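Putative cell adhesion protein (Bacteroides eggerthii, PDB 4GPV) probably serves as a fimbrial (pilus) subunit of the FimA-like type, with an inferred role in cell adhesion. Local coordinates at residues K159-N170 and S298-V309; A183-G192 and F246-N254. All coordinates share one frame; numbering follows the deposited sequence.

Contact 1. Residues K159-N170 and S298-V309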
loop_
_atom_site.group_PDB
_atom_site.type_symbol
_atom_site.label_atom_id
_atom_site.label_comp_id
_atom_site.label_asym_id
_atom_site.label_seq_id
_atom_site.Cartn_x
_atom_site.Cartn_y
_atom_site.Cartn_z
ATOM N N LYS A 159 1.892 -2.912 -3.028
ATOM C CA LYS A 159 2.991 -3.644 -2.432
ATOM C C LYS A 159 4.263 -3.330 -3.217
ATOM O O LYS A 159 4.224 -3.299 -4.458
ATOM C CB LYS A 159 2.671 -5.150 -2.491
ATOM C CG LYS A 159 3.714 -6.042 -1.843
ATOM C CD LYS A 159 3.182 -7.485 -1.777
ATOM C CE LYS A 159 3.764 -8.421 -2.777
ATOM N NZ LYS A 159 3.185 -9.790 -2.636
ATOM N N ILE A 160 5.372 -3.107 -2.500
ATOM C CA ILE A 160 6.670 -2.833 -3.154
ATOM C C ILE A 160 7.661 -3.879 -2.664
ATOM O O ILE A 160 7.882 -3.951 -1.464
ATOM C CB ILE A 160 7.161 -1.386 -2.852
ATOM C CG1 ILE A 160 6.152 -0.336 -3.385
ATOM C CG2 ILE A 160 8.582 -1.148 -3.468
ATOM C CD1 ILE A 160 6.413 1.079 -2.840
ATOM N N GLN A 161 8.287 -4.648 -3.579
ATOM C CA GLN A 161 9.286 -5.658 -3.216
ATOM C C GLN A 161 10.644 -5.205 -3.702
ATOM O O GLN A 161 10.733 -4.656 -4.799
ATOM C CB GLN A 161 8.963 -7.019 -3.874
ATOM C CG GLN A 161 7.837 -7.757 -3.170
ATOM C CD GLN A 161 7.421 -8.986 -3.938
ATOM O OE1 GLN A 161 6.738 -8.911 -4.962
ATOM N NE2 GLN A 161 7.841 -10.136 -3.459
ATOM N N LEU A 162 11.710 -5.510 -2.937
ATOM C CA LEU A 162 13.065 -5.144 -3.324
ATOM C C LEU A 162 13.930 -6.377 -3.523
ATOM O O LEU A 162 13.993 -7.242 -2.642
ATOM C CB LEU A 162 13.684 -4.217 -2.245
ATOM C CG LEU A 162 15.153 -3.872 -2.403
ATOM C CD1 LEU A 162 15.396 -3.075 -3.700
ATOM C CD2 LEU A 162 15.681 -3.117 -1.179
ATOM N N ILE A 163 14.592 -6.444 -4.694
ATOM C CA ILE A 163 15.602 -7.456 -5.055
ATOM C C ILE A 163 16.941 -6.717 -5.197
ATOM O O ILE A 163 17.040 -5.819 -6.039
ATOM C CB ILE A 163 15.213 -8.232 -6.351
ATOM C CG1 ILE A 163 13.916 -9.035 -6.155
ATOM C CG2 ILE A 163 16.348 -9.149 -6.835
ATOM C CD1 ILE A 163 13.334 -9.549 -7.442
ATOM N N VAL A 164 17.968 -7.102 -4.413
ATOM C CA VAL A 164 19.264 -6.465 -4.470
ATOM C C VAL A 164 20.267 -7.425 -5.100
ATOM O O VAL A 164 20.351 -8.576 -4.679
ATOM C CB VAL A 164 19.725 -6.014 -3.068
ATOM C CG1 VAL A 164 21.120 -5.370 -3.126
ATOM C CG2 VAL A 164 18.705 -5.056 -2.453
ATOM N N LYS A 165 20.944 -6.978 -6.150
ATOM C CA LYS A 165 22.046 -7.728 -6.786
ATOM C C LYS A 165 23.281 -6.911 -6.521
ATOM O O LYS A 165 23.462 -5.857 -7.135
ATOM C CB LYS A 165 21.785 -7.964 -8.280
ATOM C CG LYS A 165 20.599 -8.884 -8.479
ATOM C CD LYS A 165 20.186 -9.016 -9.913
ATOM C CE LYS A 165 18.937 -9.847 -9.994
ATOM N NZ LYS A 165 18.662 -10.308 -11.383
ATOM N N ASP A 166 24.083 -7.335 -5.531
ATOM C CA ASP A 166 25.225 -6.569 -5.090
ATOM C C ASP A 166 26.523 -7.034 -5.753
ATOM O O ASP A 166 27.054 -8.092 -5.400
ATOM C CB ASP A 166 25.359 -6.608 -3.565
ATOM C CG ASP A 166 26.385 -5.603 -3.056
ATOM O OD1 ASP A 166 26.875 -4.779 -3.874
ATOM O OD2 ASP A 166 26.692 -5.629 -1.851
ATOM N N ASN A 167 27.068 -6.193 -6.666
ATOM C CA ASN A 167 28.308 -6.468 -7.393
ATOM C C ASN A 167 29.408 -5.500 -6.970
ATOM O O ASN A 167 30.426 -5.372 -7.656
ATOM C CB ASN A 167 28.098 -6.420 -8.913
ATOM C CG ASN A 167 27.134 -7.457 -9.425
ATOM O OD1 ASN A 167 26.944 -8.529 -8.835
ATOM N ND2 ASN A 167 26.515 -7.162 -10.550
ATOM N N ARG A 168 29.197 -4.802 -5.846
ATOM C CA ARG A 168 30.224 -3.904 -5.309
ATOM C C ARG A 168 31.352 -4.758 -4.734
ATOM O O ARG A 168 31.091 -5.835 -4.202
ATOM C CB ARG A 168 29.649 -2.963 -4.233
ATOM C CG ARG A 168 28.652 -1.917 -4.739
ATOM C CD ARG A 168 27.905 -1.225 -3.594
ATOM N NE ARG A 168 27.157 -2.215 -2.806
ATOM C CZ ARG A 168 26.576 -1.987 -1.634
ATOM N NH1 ARG A 168 26.628 -0.781 -1.079
ATOM N NH2 ARG A 168 25.927 -2.961 -1.013
ATOM N N LYS A 169 32.588 -4.291 -4.859
ATOM C CA LYS A 169 33.737 -5.025 -4.343
ATOM C C LYS A 169 34.430 -4.204 -3.289
ATOM O O LYS A 169 34.387 -2.980 -3.352
ATOM C CB LYS A 169 34.736 -5.340 -5.485
ATOM C CG LYS A 169 34.171 -6.165 -6.639
ATOM C CD LYS A 169 35.245 -6.480 -7.696
ATOM C CE LYS A 169 35.592 -5.309 -8.588
ATOM N NZ LYS A 169 36.573 -5.683 -9.634
ATOM N N ASN A 170 35.139 -4.875 -2.368
ATOM C CA ASN A 170 35.973 -4.243 -1.342
ATOM C C ASN A 170 35.224 -3.151 -0.571
ATOM O O ASN A 170 35.698 -2.008 -0.478
ATOM C CB ASN A 170 37.235 -3.670 -1.982
ATOM C CG ASN A 170 38.026 -4.660 -2.806
ATOM O OD1 ASN A 170 38.182 -5.837 -2.454
ATOM N ND2 ASN A 170 38.521 -4.198 -3.938
ATOM N N SER A 298 1.449 -4.364 -7.582
ATOM C CA SER A 298 2.563 -4.990 -6.905
ATOM C C SER A 298 3.825 -4.647 -7.705
ATOM O O SER A 298 3.927 -5.030 -8.861
ATOM C CB SER A 298 2.316 -6.501 -6.831
ATOM O OG SER A 298 3.451 -7.198 -6.328
ATOM N N TYR A 299 4.747 -3.871 -7.109
ATOM C CA TYR A 299 5.948 -3.405 -7.808
ATOM C C TYR A 299 7.136 -4.216 -7.389
ATOM O O TYR A 299 7.370 -4.406 -6.193
ATOM C CB TYR A 299 6.229 -1.905 -7.487
ATOM C CG TYR A 299 5.068 -1.018 -7.886
ATOM C CD1 TYR A 299 3.991 -0.820 -7.027
ATOM C CD2 TYR A 299 4.992 -0.467 -9.164
ATOM C CE1 TYR A 299 2.889 -0.059 -7.409
ATOM C CE2 TYR A 299 3.893 0.308 -9.554
ATOM C CZ TYR A 299 2.840 0.500 -8.670
ATOM O OH TYR A 299 1.708 1.186 -9.024
ATOM N N THR A 300 7.907 -4.633 -8.360
ATOM C CA THR A 300 9.149 -5.360 -8.098
ATOM C C THR A 300 10.298 -4.446 -8.529
ATOM O O THR A 300 10.361 -4.006 -9.691
ATOM C CB THR A 300 9.177 -6.717 -8.780
ATOM O OG1 THR A 300 8.119 -7.535 -8.263
ATOM C CG2 THR A 300 10.523 -7.420 -8.580
ATOM N N VAL A 301 11.158 -4.092 -7.567
ATOM C CA VAL A 301 12.283 -3.216 -7.839
ATOM C C VAL A 301 13.545 -4.034 -7.740
ATOM O O VAL A 301 13.803 -4.551 -6.656
ATOM C CB VAL A 301 12.336 -2.040 -6.843
ATOM C CG1 VAL A 301 13.559 -1.143 -7.097
ATOM C CG2 VAL A 301 11.032 -1.230 -6.844
ATOM N N THR A 302 14.309 -4.161 -8.852
ATOM C CA THR A 302 15.617 -4.853 -8.831
ATOM C C THR A 302 16.691 -3.794 -8.913
ATOM O O THR A 302 16.711 -3.002 -9.849
ATOM C CB THR A 302 15.731 -5.888 -9.954
ATOM O OG1 THR A 302 14.547 -6.675 -9.990
ATOM C CG2 THR A 302 16.975 -6.781 -9.817
ATOM N N VAL A 303 17.582 -3.763 -7.917
ATOM C CA VAL A 303 18.665 -2.783 -7.840
ATOM C C VAL A 303 19.969 -3.560 -7.986
ATOM O O VAL A 303 20.216 -4.464 -7.178
ATOM C CB VAL A 303 18.600 -2.033 -6.480
ATOM C CG1 VAL A 303 19.735 -1.002 -6.363
ATOM C CG2 VAL A 303 17.236 -1.364 -6.283
ATOM N N THR A 304 20.753 -3.268 -9.043
ATOM C CA THR A 304 22.052 -3.892 -9.274
ATOM C C THR A 304 23.062 -2.823 -8.940
ATOM O O THR A 304 23.075 -1.771 -9.586
ATOM C CB THR A 304 22.181 -4.448 -10.706
ATOM O OG1 THR A 304 21.133 -5.390 -10.911
ATOM C CG2 THR A 304 23.533 -5.136 -10.963
ATOM N N LEU A 305 23.931 -3.114 -7.967
ATOM C CA LEU A 305 24.982 -2.195 -7.532
ATOM C C LEU A 305 26.345 -2.661 -7.993
ATOM O O LEU A 305 26.604 -3.851 -7.935
ATOM C CB LEU A 305 24.973 -2.158 -6.003
ATOM C CG LEU A 305 23.660 -1.754 -5.351
ATOM C CD1 LEU A 305 23.798 -1.773 -3.862
ATOM C CD2 LEU A 305 23.205 -0.370 -5.843
ATOM N N ASN A 306 27.219 -1.756 -8.421
ATOM C CA ASN A 306 28.570 -2.186 -8.773
ATOM C C ASN A 306 29.565 -1.078 -8.435
ATOM O O ASN A 306 29.156 0.004 -7.995
ATOM C CB ASN A 306 28.682 -2.670 -10.238
ATOM C CG ASN A 306 28.895 -1.593 -11.272
ATOM O OD1 ASN A 306 28.279 -0.541 -11.223
ATOM N ND2 ASN A 306 29.733 -1.859 -12.269
ATOM N N GLY A 307 30.840 -1.400 -8.567
ATOM C CA GLY A 307 31.943 -0.494 -8.275
ATOM C C GLY A 307 32.889 -1.028 -7.221
ATOM O O GLY A 307 32.480 -1.780 -6.330
ATOM N N ASP A 308 34.175 -0.658 -7.322
ATOM C CA ASP A 308 35.172 -1.028 -6.314
ATOM C C ASP A 308 35.097 0.056 -5.259
ATOM O O ASP A 308 35.512 1.185 -5.518
ATOM C CB ASP A 308 36.582 -1.160 -6.933
ATOM C CG ASP A 308 37.703 -1.613 -5.988
ATOM O OD1 ASP A 308 37.513 -1.543 -4.748
ATOM O OD2 ASP A 308 38.790 -1.983 -6.488
ATOM N N VAL A 309 34.493 -0.264 -4.101
ATOM C CA VAL A 309 34.253 0.715 -3.037
ATOM C C VAL A 309 35.556 1.294 -2.489
ATOM O O VAL A 309 35.671 2.512 -2.448
ATOM C CB VAL A 309 33.361 0.142 -1.908
ATOM C CG1 VAL A 309 33.343 1.062 -0.682
ATOM C CG2 VAL A 309 31.950 -0.102 -2.429
HETATM O O HOH W 1 5.573 -6.369 -4.931
#
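Leu305 lays its CD1 over one face of the Arg168 guanidinium, 3.4 Å above the plane and displaced toward the rim, with CD1 3.5 Å from Arg168 NE. On the same face of the sheet, Leu162 CD1 reaches forward to Val303 CG2 at 3.6 Å, while Ile160 and Val301 stand side by side and point the same way. The other face is more polar: Lys165, with CG anti to the carbonyl carbon (chi1 -66°) and the chain extended beyond, lays CE against Thr302 CG2 at 3.6 Å, and its NZ hydrogen-bonds Ser243 OG. Ile163 sends CD1 to the methyl of Thr300. Beneath these side chains, 159-169 and 298-306 run parallel, 9° apart, as adjacent strands of a large mixed sheet; both segments fall in the FimA-like C-terminal region, assigned to the transthyretin clan. N and O of Gln161, Ile163 and Lys165 bond alternately with the odd residues Tyr299 to Leu305. Asn167 N to Leu305 O is bent (143°), and after the corner at Gly307 bonding resumes with Lys169 N to Gly307 O. At the far end Asn170 ND2 donates to Asp308 OD1 at 3.0 Å, from above the carboxylate plane. Arg168 is positioned by Asp166, which it grips side-on through NE and NH2; the NE bond to Asp166 OD1 is 2.8 Å and almost straight. The backbone N of Arg168 reaches OD1 from the opposite face of the carboxylate, closing an Asx turn, and Asp180 takes a second salt bridge from NH2. At the other end, water 1 donates to Ser298 OG at 2.7 Å and also lies close to Gln161 OE1 and Tyr299 O. Asp41 hydrogen-bonds Ser298 OG and forms a salt bridge with Lys159 NZ, as does Glu43.

Contact 2. Residues A183-G192 and F246-N254; sequences AVLLFAGKKG and FNHFYTFGN
The Phe252 ring carries Gly192 on one face: Gly192 CA sits 3.5 Å from the ring centroid, 16° off the normal, in a close CH-pi contact, and the backbone around Lys190 meets the ring edge. Phe249 is used in a similar way, with Leu185 CB over one face, 4.1 Å from the centroid, and the carbonyl O of Ala183 at the edge in the ring plane, 3.4 Å from CZ. Phe246 turns its edge to Ala183 CB, which also touches the amide of Asn247; that amide donates to Asp230. The side chains of Leu185 and Phe249 pass alongside one another, pointing opposite ways. With CG of Leu185 anti to its own N (chi1 -165°), CD2 extends to Thr251 CB at 3.8 Å. The strands 183-186 and 247-251 run 16° apart with axes 8.6 Å from each other, so they pack through side chains, as facing layers of a beta sandwich do. Beyond the G1 bulge at Phe187 and Ala188 the segments draw closer, and water 2 joins them: it accepts from Gly189 N at 3.0 Å, donates to Phe252 O at 2.6 Å and bonds Thr251 OG1. No direct hydrogen bond crosses the contact. Cohesion therefore rests on apolar and CH-pi packing, with one water serving the polar groups near Gly189, whose buried O has no partner in the model.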
loop_
_atom_site.group_PDB
_atom_site.type_symbol
_atom_site.label_atom_id
_atom_site.label_comp_id
_atom_site.label_asym_id
_atom_site.label_seq_id
_atom_site.Cartn_x
_atom_site.Cartn_y
_atom_site.Cartn_z
ATOM N N ALA A 183 16.937 -1.049 4.243
ATOM C CA ALA A 183 16.096 -0.816 3.083
ATOM C C ALA A 183 14.982 0.076 3.621
ATOM O O ALA A 183 14.341 -0.267 4.634
ATOM C CB ALA A 183 15.542 -2.131 2.519
ATOM N N VAL A 184 14.815 1.254 3.027
ATOM C CA VAL A 184 13.864 2.242 3.564
ATOM C C VAL A 184 12.841 2.693 2.514
ATOM O O VAL A 184 13.135 2.696 1.333
ATOM C CB VAL A 184 14.603 3.484 4.170
ATOM C CG1 VAL A 184 15.498 3.112 5.363
ATOM C CG2 VAL A 184 15.393 4.259 3.103
ATOM N N LEU A 185 11.645 3.049 2.971
ATOM C CA LEU A 185 10.631 3.620 2.113
ATOM C C LEU A 185 10.479 5.043 2.554
ATOM O O LEU A 185 10.193 5.295 3.719
ATOM C CB LEU A 185 9.286 2.852 2.139
ATOM C CG LEU A 185 8.328 3.204 0.986
ATOM C CD1 LEU A 185 8.918 2.764 -0.403
ATOM C CD2 LEU A 185 6.948 2.534 1.206
ATOM N N LEU A 186 10.649 5.972 1.630
ATOM C CA LEU A 186 10.527 7.392 1.949
ATOM C C LEU A 186 9.257 7.913 1.350
ATOM O O LEU A 186 8.943 7.593 0.187
ATOM C CB LEU A 186 11.762 8.196 1.439
ATOM C CG LEU A 186 13.157 7.602 1.710
ATOM C CD1 LEU A 186 14.270 8.542 1.120
ATOM C CD2 LEU A 186 13.374 7.360 3.223
ATOM N N PHE A 187 8.488 8.712 2.131
ATOM C CA PHE A 187 7.274 9.363 1.635
ATOM C C PHE A 187 6.252 8.372 1.141
ATOM O O PHE A 187 5.733 8.489 0.035
ATOM C CB PHE A 187 7.587 10.408 0.531
ATOM C CG PHE A 187 8.695 11.321 0.985
ATOM C CD1 PHE A 187 8.545 12.104 2.120
ATOM C CD2 PHE A 187 9.930 11.308 0.346
ATOM C CE1 PHE A 187 9.601 12.879 2.598
ATOM C CE2 PHE A 187 10.984 12.077 0.820
ATOM C CZ PHE A 187 10.816 12.858 1.950
ATOM N N ALA A 188 5.901 7.434 2.024
ATOM C CA ALA A 188 4.761 6.543 1.819
ATOM C C ALA A 188 3.496 7.388 1.991
ATOM O O ALA A 188 3.412 8.100 2.993
ATOM C CB ALA A 188 4.785 5.448 2.883
ATOM N N GLY A 189 2.535 7.314 1.068
ATOM C CA GLY A 189 1.295 8.081 1.210
ATOM C C GLY A 189 0.561 7.706 2.494
ATOM O O GLY A 189 0.397 6.519 2.795
ATOM N N LYS A 190 0.131 8.718 3.276
ATOM C CA LYS A 190 -0.538 8.440 4.552
ATOM C C LYS A 190 -1.987 7.920 4.412
ATOM O O LYS A 190 -2.371 7.023 5.156
ATOM C CB LYS A 190 -0.570 9.725 5.411
ATOM C CG LYS A 190 -1.489 9.641 6.650
ATOM C CD LYS A 190 -1.290 10.806 7.600
ATOM C CE LYS A 190 -2.126 10.657 8.851
ATOM N NZ LYS A 190 -1.563 11.456 9.971
ATOM N N LYS A 191 -2.747 8.471 3.452
ATOM C CA LYS A 191 -4.186 8.232 3.305
ATOM C C LYS A 191 -4.551 7.071 2.429
ATOM O O LYS A 191 -4.130 7.003 1.287
ATOM C CB LYS A 191 -4.888 9.480 2.753
ATOM C CG LYS A 191 -5.165 10.555 3.780
ATOM C CD LYS A 191 -6.245 11.515 3.282
ATOM C CE LYS A 191 -6.527 12.620 4.271
ATOM N NZ LYS A 191 -7.754 13.379 3.909
ATOM N N GLY A 192 -5.375 6.191 2.975
ATOM C CA GLY A 192 -5.894 5.030 2.266
ATOM C C GLY A 192 -7.373 5.253 2.049
ATOM O O GLY A 192 -8.149 5.227 3.010
ATOM N N PHE A 246 14.534 -9.279 -0.876
ATOM C CA PHE A 246 15.064 -8.934 0.443
ATOM C C PHE A 246 13.935 -8.578 1.421
ATOM O O PHE A 246 13.958 -8.993 2.585
ATOM C CB PHE A 246 16.048 -7.749 0.349
ATOM C CG PHE A 246 16.476 -7.255 1.718
ATOM C CD1 PHE A 246 17.299 -8.038 2.537
ATOM C CD2 PHE A 246 16.029 -6.033 2.208
ATOM C CE1 PHE A 246 17.677 -7.593 3.814
ATOM C CE2 PHE A 246 16.379 -5.611 3.506
ATOM C CZ PHE A 246 17.203 -6.393 4.293
ATOM N N ASN A 247 13.002 -7.725 0.975
ATOM C CA ASN A 247 11.874 -7.317 1.827
ATOM C C ASN A 247 10.754 -6.770 0.951
ATOM O O ASN A 247 10.911 -6.625 -0.268
ATOM C CB ASN A 247 12.327 -6.263 2.872
ATOM C CG ASN A 247 12.563 -4.854 2.319
ATOM O OD1 ASN A 247 12.928 -4.652 1.159
ATOM N ND2 ASN A 247 12.307 -3.840 3.126
ATOM N N HIS A 248 9.656 -6.383 1.594
ATOM C CA HIS A 248 8.572 -5.718 0.907
ATOM C C HIS A 248 7.945 -4.716 1.874
ATOM O O HIS A 248 8.080 -4.873 3.092
ATOM C CB HIS A 248 7.538 -6.734 0.390
ATOM C CG HIS A 248 6.790 -7.448 1.459
ATOM N ND1 HIS A 248 7.280 -8.598 2.024
ATOM C CD2 HIS A 248 5.611 -7.129 2.051
ATOM C CE1 HIS A 248 6.397 -8.953 2.944
ATOM N NE2 HIS A 248 5.375 -8.093 2.997
ATOM N N PHE A 249 7.288 -3.701 1.317
ATOM C CA PHE A 249 6.526 -2.716 2.085
ATOM C C PHE A 249 5.144 -2.605 1.505
ATOM O O PHE A 249 4.967 -2.772 0.295
ATOM C CB PHE A 249 7.198 -1.323 2.030
ATOM C CG PHE A 249 8.535 -1.197 2.712
ATOM C CD1 PHE A 249 8.641 -1.281 4.102
ATOM C CD2 PHE A 249 9.676 -0.894 1.982
ATOM C CE1 PHE A 249 9.880 -1.135 4.732
ATOM C CE2 PHE A 249 10.905 -0.709 2.614
ATOM C CZ PHE A 249 11.004 -0.834 3.981
ATOM N N TYR A 250 4.161 -2.319 2.352
ATOM C CA TYR A 250 2.817 -1.966 1.898
ATOM C C TYR A 250 2.719 -0.470 1.978
ATOM O O TYR A 250 3.200 0.123 2.958
ATOM C CB TYR A 250 1.714 -2.598 2.785
ATOM C CG TYR A 250 1.818 -4.094 2.830
ATOM C CD1 TYR A 250 1.594 -4.867 1.689
ATOM C CD2 TYR A 250 2.163 -4.747 4.006
ATOM C CE1 TYR A 250 1.730 -6.257 1.722
ATOM C CE2 TYR A 250 2.257 -6.134 4.064
ATOM C CZ TYR A 250 2.055 -6.883 2.919
ATOM O OH TYR A 250 2.197 -8.241 2.999
ATOM N N THR A 251 2.080 0.158 0.994
ATOM C CA THR A 251 1.956 1.620 1.056
ATOM C C THR A 251 0.674 2.026 0.362
ATOM O O THR A 251 0.039 1.191 -0.268
ATOM C CB THR A 251 3.207 2.289 0.413
ATOM O OG1 THR A 251 3.175 3.702 0.702
ATOM C CG2 THR A 251 3.288 2.083 -1.106
ATOM N N PHE A 252 0.306 3.288 0.457
ATOM C CA PHE A 252 -0.887 3.710 -0.249
ATOM C C PHE A 252 -0.545 4.481 -1.563
ATOM O O PHE A 252 0.614 4.859 -1.816
ATOM C CB PHE A 252 -1.784 4.558 0.662
ATOM C CG PHE A 252 -2.427 3.769 1.781
ATOM C CD1 PHE A 252 -2.885 2.464 1.570
ATOM C CD2 PHE A 252 -2.636 4.349 3.027
ATOM C CE1 PHE A 252 -3.486 1.735 2.621
ATOM C CE2 PHE A 252 -3.255 3.622 4.067
ATOM C CZ PHE A 252 -3.688 2.334 3.842
ATOM N N GLY A 253 -1.573 4.706 -2.383
ATOM C CA GLY A 253 -1.450 5.387 -3.667
ATOM C C GLY A 253 -0.738 6.710 -3.561
ATOM O O GLY A 253 -0.901 7.424 -2.579
ATOM N N ASN A 254 0.112 7.023 -4.522
ATOM C CA ASN A 254 0.842 8.283 -4.500
ATOM C C ASN A 254 1.278 8.633 -5.923
ATOM O O ASN A 254 2.251 8.058 -6.400
ATOM C CB ASN A 254 2.075 8.248 -3.553
ATOM C CG ASN A 254 2.754 9.596 -3.416
ATOM O OD1 ASN A 254 2.250 10.653 -3.855
ATOM N ND2 ASN A 254 3.936 9.594 -2.849
HETATM O O HOH W 2 3.089 5.587 -1.316
#

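From the N terminus, the chain first lays down 159-170, then turns back into the strand that carries 183-192. The segment 246-254 returns to that strand and closes contact 2, a loop with 53 residues between its segments. Only later does 298-309 come alongside 159-170 to close contact 1, so contact 2 is nested within the larger loop. The two meet through 159-170, whose other edge pairs antiparallel with strand 247-251: probable hydrogen bonds join Ile160 N to Phe249 O and Leu162 O to Phe246 N. Contact 1 thus joins neighbouring strands within one sheet, whereas contact 2 ties that sheet to the second, which contains 176-193.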